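Local coordinates for protein D-aminopeptidase (Burkholderia sp. LK4, PDB 5TZB) that probably acts as an Ntn-type aminopeptidase of family S58, hydrolysing peptides that begin with beta-amino acids or D-amino acids, at residues A268-R281 against K327-A341. Numbering follows the deposited sequence.
Sequences APLLPHQCTRLAQR and KMVNNDHISALFVAA
Phe338 meets two arginines of helix 272-281, Arg281 over a face and Arg277 at an edge. The guanidinium of Arg281 lies flat on the ring in a cation-pi stack, CZ being 3.8 Å from the ring centroid and the planes 17° apart; a bend at chi2 (-17°) folds the chain back over the ring. Arg281 NH1 also donates to Arg277 O, and its NE reaches Gly292 O of the third subunit. The Arg277 guanidinium instead receives the ring's edge, Phe338 CZ standing over its centre, while its NE and NH1 form salt bridges to Glu103 of the second subunit and Asp295 of the third.

Gln274 ties the helix start to the strand end: NE2 gives Val329 O a nearly straight bond of 2.8 Å, and OE1 accepts from Leu271 N at 3.0 Å, which fixes the amide's rotation. Packing is tight beside it, where Leu270 CD2 meets Val329 CG2 at 3.6 Å and Leu337 CD1 at 3.9 Å. On the looser, hydrated side, one water accepts from Gln274 NE2 and Arg277 NH1, weakly from His273 NE2, and donates to Asn331 OD1; a second links His273 NE2 to Asn331 ND2.

The two helices cross at -36°, their axes 8.8 Å apart, and pack on strands 260-266 and 213-220 as a helical layer, consistent with the layered Ntn-hydrolase fold. Leu278 and Ala341 rest on Ile264, Leu271 touches Phe83 of strand 82-88, and residues 327-329 pair antiparallel with a strand of the second subunit, carrying the sheet across the interface.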
loop_
_atom_site.group_PDB
_atom_site.type_symbol
_atom_site.label_atom_id
_atom_site.label_comp_id
_atom_site.label_asym_id
_atom_site.label_seq_id
_atom_site.Cartn_x
_atom_site.Cartn_y
_atom_site.Cartn_z
ATOM N N ALA C 268 -8.609 21.517 9.696
ATOM C CA ALA C 268 -7.693 20.956 10.683
ATOM C C ALA C 268 -6.277 20.847 10.091
ATOM O O ALA C 268 -6.120 20.591 8.903
ATOM C CB ALA C 268 -8.188 19.590 11.151
ATOM N N PRO C 269 -5.241 21.087 10.908
ATOM C CA PRO C 269 -3.863 20.950 10.404
ATOM C C PRO C 269 -3.415 19.487 10.347
ATOM O O PRO C 269 -2.766 19.011 11.270
ATOM C CB PRO C 269 -3.034 21.739 11.419
ATOM C CG PRO C 269 -3.834 21.637 12.704
ATOM C CD PRO C 269 -5.288 21.649 12.273
ATOM N N LEU C 270 -3.865 18.756 9.332
ATOM C CA LEU C 270 -3.501 17.355 9.174
ATOM C C LEU C 270 -2.276 17.186 8.295
ATOM O O LEU C 270 -2.190 17.805 7.226
ATOM C CB LEU C 270 -4.666 16.560 8.577
ATOM C CG LEU C 270 -5.919 16.423 9.452
ATOM C CD1 LEU C 270 -6.941 15.547 8.748
ATOM C CD2 LEU C 270 -5.573 15.854 10.813
ATOM N N LEU C 271 -1.360 16.327 8.731
ATOM C CA LEU C 271 -0.196 15.918 7.934
ATOM C C LEU C 271 -0.623 14.921 6.846
ATOM O O LEU C 271 -1.717 14.350 6.949
ATOM C CB LEU C 271 0.868 15.289 8.836
ATOM C CG LEU C 271 1.427 16.190 9.935
ATOM C CD1 LEU C 271 2.471 15.445 10.740
ATOM C CD2 LEU C 271 2.005 17.461 9.319
ATOM N N PRO C 272 0.238 14.699 5.819
ATOM C CA PRO C 272 -0.098 13.743 4.750
ATOM C C PRO C 272 -0.588 12.382 5.275
ATOM O O PRO C 272 -1.645 11.945 4.832
ATOM C CB PRO C 272 1.224 13.604 3.987
ATOM C CG PRO C 272 1.819 14.971 4.101
ATOM C CD PRO C 272 1.476 15.437 5.509
ATOM N N HIS C 273 0.088 11.771 6.245
ATOM C CA HIS C 273 -0.336 10.449 6.714
ATOM C C HIS C 273 -1.698 10.509 7.409
ATOM O O HIS C 273 -2.442 9.522 7.407
ATOM C CB HIS C 273 0.723 9.824 7.641
ATOM C CG HIS C 273 0.656 10.280 9.073
ATOM N ND1 HIS C 273 1.253 11.441 9.512
ATOM C CD2 HIS C 273 0.136 9.685 10.175
ATOM C CE1 HIS C 273 1.081 11.560 10.821
ATOM N NE2 HIS C 273 0.400 10.513 11.246
ATOM N N GLN C 274 -2.038 11.668 7.964
ATOM C CA GLN C 274 -3.324 11.851 8.655
ATOM C C GLN C 274 -4.458 12.076 7.654
ATOM O O GLN C 274 -5.616 11.747 7.916
ATOM C CB GLN C 274 -3.238 13.023 9.644
ATOM C CG GLN C 274 -2.155 12.847 10.707
ATOM C CD GLN C 274 -2.166 13.981 11.730
ATOM O OE1 GLN C 274 -2.045 15.151 11.371
ATOM N NE2 GLN C 274 -2.317 13.635 13.001
ATOM N N CYS C 275 -4.132 12.683 6.522
ATOM C CA CYS C 275 -5.104 12.829 5.446
ATOM C C CYS C 275 -5.492 11.459 4.860
ATOM O O CYS C 275 -6.632 11.246 4.455
ATOM C CB CYS C 275 -4.550 13.749 4.367
ATOM S SG CYS C 275 -4.426 15.513 4.853
ATOM N N THR C 276 -4.529 10.545 4.800
ATOM C CA THR C 276 -4.795 9.171 4.353
ATOM C C THR C 276 -5.777 8.495 5.303
ATOM O O THR C 276 -6.725 7.819 4.875
ATOM C CB THR C 276 -3.497 8.346 4.275
ATOM O OG1 THR C 276 -2.581 9.021 3.413
ATOM C CG2 THR C 276 -3.759 6.924 3.715
ATOM N N ARG C 277 -5.543 8.677 6.602
ATOM C CA ARG C 277 -6.440 8.118 7.600
ATOM C C ARG C 277 -7.846 8.686 7.434
ATOM O O ARG C 277 -8.846 7.952 7.446
ATOM C CB ARG C 277 -5.907 8.390 9.007
ATOM C CG ARG C 277 -4.481 7.892 9.219
ATOM C CD ARG C 277 -4.043 8.078 10.661
ATOM N NE ARG C 277 -4.750 7.134 11.532
ATOM C CZ ARG C 277 -4.851 7.244 12.856
ATOM N NH1 ARG C 277 -4.296 8.276 13.488
ATOM N NH2 ARG C 277 -5.535 6.338 13.550
ATOM N N LEU C 278 -7.915 9.990 7.217
ATOM C CA LEU C 278 -9.198 10.660 7.080
ATOM C C LEU C 278 -9.927 10.190 5.809
ATOM O O LEU C 278 -11.137 9.971 5.836
ATOM C CB LEU C 278 -9.004 12.173 7.064
ATOM C CG LEU C 278 -10.272 13.027 7.149
ATOM C CD1 LEU C 278 -10.942 12.812 8.493
ATOM C CD2 LEU C 278 -9.933 14.480 6.958
ATOM N N ALA C 279 -9.189 10.027 4.711
ATOM C CA ALA C 279 -9.806 9.624 3.452
ATOM C C ALA C 279 -10.486 8.264 3.568
ATOM O O ALA C 279 -11.539 8.053 2.972
ATOM C CB ALA C 279 -8.780 9.608 2.320
ATOM N N GLN C 280 -9.902 7.349 4.334
ATOM C CA GLN C 280 -10.468 6.006 4.419
ATOM C C GLN C 280 -11.794 6.037 5.173
ATOM O O GLN C 280 -12.612 5.130 5.019
ATOM C CB GLN C 280 -9.501 5.008 5.077
ATOM C CG GLN C 280 -10.037 3.561 4.999
ATOM C CD GLN C 280 -9.046 2.450 5.400
ATOM O OE1 GLN C 280 -9.408 1.268 5.378
ATOM N NE2 GLN C 280 -7.807 2.814 5.743
ATOM N N ARG C 281 -12.065 7.094 5.934
ATOM C CA ARG C 281 -13.342 7.103 6.654
ATOM C C ARG C 281 -14.502 7.339 5.673
ATOM O O ARG C 281 -15.679 7.239 6.043
ATOM C CB ARG C 281 -13.359 8.152 7.784
ATOM C CG ARG C 281 -12.385 7.868 8.968
ATOM C CD ARG C 281 -11.953 6.431 8.939
ATOM N NE ARG C 281 -11.405 5.819 10.145
ATOM C CZ ARG C 281 -10.116 5.569 10.362
ATOM N NH1 ARG C 281 -9.183 5.964 9.508
ATOM N NH2 ARG C 281 -9.762 4.932 11.465
ATOM N N LYS C 327 2.040 22.161 11.708
ATOM C CA LYS C 327 1.284 21.669 12.846
ATOM C C LYS C 327 0.634 20.329 12.557
ATOM O O LYS C 327 0.248 20.054 11.427
ATOM C CB LYS C 327 0.202 22.663 13.247
ATOM C CG LYS C 327 0.735 23.941 13.832
ATOM C CD LYS C 327 -0.431 24.819 14.231
ATOM C CE LYS C 327 0.054 26.166 14.722
ATOM N NZ LYS C 327 -1.116 27.025 15.053
ATOM N N MET C 328 0.485 19.526 13.598
ATOM C CA MET C 328 -0.179 18.248 13.469
ATOM C C MET C 328 -1.267 18.114 14.528
ATOM O O MET C 328 -1.071 18.450 15.703
ATOM C CB MET C 328 0.839 17.114 13.560
ATOM C CG MET C 328 0.860 16.336 14.852
ATOM S SD MET C 328 2.044 14.961 14.773
ATOM C CE MET C 328 1.171 13.776 13.770
ATOM N N VAL C 329 -2.424 17.645 14.099
ATOM C CA VAL C 329 -3.500 17.345 15.027
ATOM C C VAL C 329 -3.004 16.169 15.852
ATOM O O VAL C 329 -2.483 15.205 15.298
ATOM C CB VAL C 329 -4.837 16.999 14.288
ATOM C CG1 VAL C 329 -5.901 16.448 15.257
ATOM C CG2 VAL C 329 -5.381 18.227 13.540
ATOM N N ASN C 330 -3.097 16.261 17.171
ATOM C CA ASN C 330 -2.718 15.142 18.025
ATOM C C ASN C 330 -3.716 14.004 17.883
ATOM O O ASN C 330 -4.918 14.252 17.681
ATOM C CB ASN C 330 -2.588 15.604 19.485
ATOM C CG ASN C 330 -1.324 16.443 19.700
ATOM O OD1 ASN C 330 -0.267 16.105 19.174
ATOM N ND2 ASN C 330 -1.448 17.572 20.389
ATOM N N ASN C 331 -3.228 12.764 17.985
ATOM C CA ASN C 331 -4.063 11.610 17.665
ATOM C C ASN C 331 -5.242 11.457 18.613
ATOM O O ASN C 331 -6.259 10.846 18.245
ATOM C CB ASN C 331 -3.227 10.328 17.631
ATOM C CG ASN C 331 -2.337 10.235 16.381
ATOM O OD1 ASN C 331 -2.650 10.806 15.335
ATOM N ND2 ASN C 331 -1.223 9.530 16.497
ATOM N N ASP C 332 -5.150 12.043 19.808
ATOM C CA ASP C 332 -6.296 12.001 20.705
ATOM C C ASP C 332 -7.342 13.049 20.332
ATOM O O ASP C 332 -8.362 13.174 21.013
ATOM C CB ASP C 332 -5.885 12.163 22.176
ATOM C CG ASP C 332 -5.123 13.463 22.461
ATOM O OD1 ASP C 332 -5.030 14.365 21.597
ATOM O OD2 ASP C 332 -4.627 13.572 23.600
ATOM N N HIS C 333 -7.092 13.795 19.258
ATOM C CA HIS C 333 -8.095 14.725 18.720
ATOM C C HIS C 333 -8.555 14.295 17.328
ATOM O O HIS C 333 -9.476 14.898 16.755
ATOM C CB HIS C 333 -7.563 16.166 18.646
ATOM C CG HIS C 333 -7.600 16.893 19.955
ATOM N ND1 HIS C 333 -6.748 16.596 20.999
ATOM C CD2 HIS C 333 -8.418 17.876 20.404
ATOM C CE1 HIS C 333 -7.017 17.388 22.021
ATOM N NE2 HIS C 333 -8.033 18.168 21.690
ATOM N N ILE C 334 -7.956 13.239 16.785
ATOM C CA ILE C 334 -8.270 12.915 15.397
ATOM C C ILE C 334 -9.560 12.086 15.246
ATOM O O ILE C 334 -10.185 12.136 14.187
ATOM C CB ILE C 334 -7.088 12.168 14.693
ATOM C CG1 ILE C 334 -7.181 12.306 13.166
ATOM C CG2 ILE C 334 -7.024 10.720 15.105
ATOM C CD1 ILE C 334 -5.842 12.059 12.401
ATOM N N SER C 335 -9.979 11.350 16.279
ATOM C CA SER C 335 -11.215 10.558 16.170
ATOM C C SER C 335 -12.457 11.403 15.882
ATOM O O SER C 335 -13.311 10.991 15.102
ATOM C CB SER C 335 -11.480 9.733 17.439
ATOM O OG SER C 335 -10.492 8.742 17.623
ATOM N N ALA C 336 -12.555 12.580 16.490
ATOM C CA ALA C 336 -13.706 13.464 16.216
ATOM C C ALA C 336 -13.698 13.912 14.740
ATOM O O ALA C 336 -14.747 14.233 14.174
ATOM C CB ALA C 336 -13.699 14.674 17.156
ATOM N N LEU C 337 -12.513 13.953 14.124
ATOM C CA LEU C 337 -12.423 14.238 12.688
ATOM C C LEU C 337 -12.868 13.025 11.840
ATOM O O LEU C 337 -13.544 13.204 10.826
ATOM C CB LEU C 337 -11.004 14.670 12.293
ATOM C CG LEU C 337 -10.492 16.030 12.818
ATOM C CD1 LEU C 337 -8.987 16.186 12.607
ATOM C CD2 LEU C 337 -11.247 17.187 12.137
ATOM N N PHE C 338 -12.495 11.810 12.258
ATOM C CA PHE C 338 -12.965 10.581 11.607
ATOM C C PHE C 338 -14.503 10.490 11.629
ATOM O O PHE C 338 -15.141 10.248 10.604
ATOM C CB PHE C 338 -12.383 9.348 12.296
ATOM C CG PHE C 338 -10.889 9.165 12.102
ATOM C CD1 PHE C 338 -10.187 9.923 11.186
ATOM C CD2 PHE C 338 -10.198 8.236 12.870
ATOM C CE1 PHE C 338 -8.806 9.748 11.025
ATOM C CE2 PHE C 338 -8.830 8.042 12.702
ATOM C CZ PHE C 338 -8.135 8.808 11.785
ATOM N N VAL C 339 -15.083 10.670 12.811
ATOM C CA VAL C 339 -16.545 10.653 12.972
ATOM C C VAL C 339 -17.202 11.671 12.040
ATOM O O VAL C 339 -18.142 11.357 11.299
ATOM C CB VAL C 339 -16.947 10.976 14.438
ATOM C CG1 VAL C 339 -18.463 11.187 14.569
ATOM C CG2 VAL C 339 -16.462 9.880 15.398
ATOM N N ALA C 340 -16.682 12.893 12.068
ATOM C CA ALA C 340 -17.244 13.963 11.257
ATOM C C ALA C 340 -17.190 13.656 9.767
ATOM O O ALA C 340 -18.144 13.935 9.058
ATOM C CB ALA C 340 -16.529 15.281 11.540
ATOM N N ALA C 341 -16.059 13.124 9.291
ATOM C CA ALA C 341 -15.905 12.822 7.881
ATOM C C ALA C 341 -16.881 11.746 7.478
ATOM O O ALA C 341 -17.509 11.847 6.424
ATOM C CB ALA C 341 -14.450 12.398 7.539
HETATM O O HOH W 1 -2.251 10.415 12.866
HETATM O O HOH W 2 0.804 9.853 14.078
#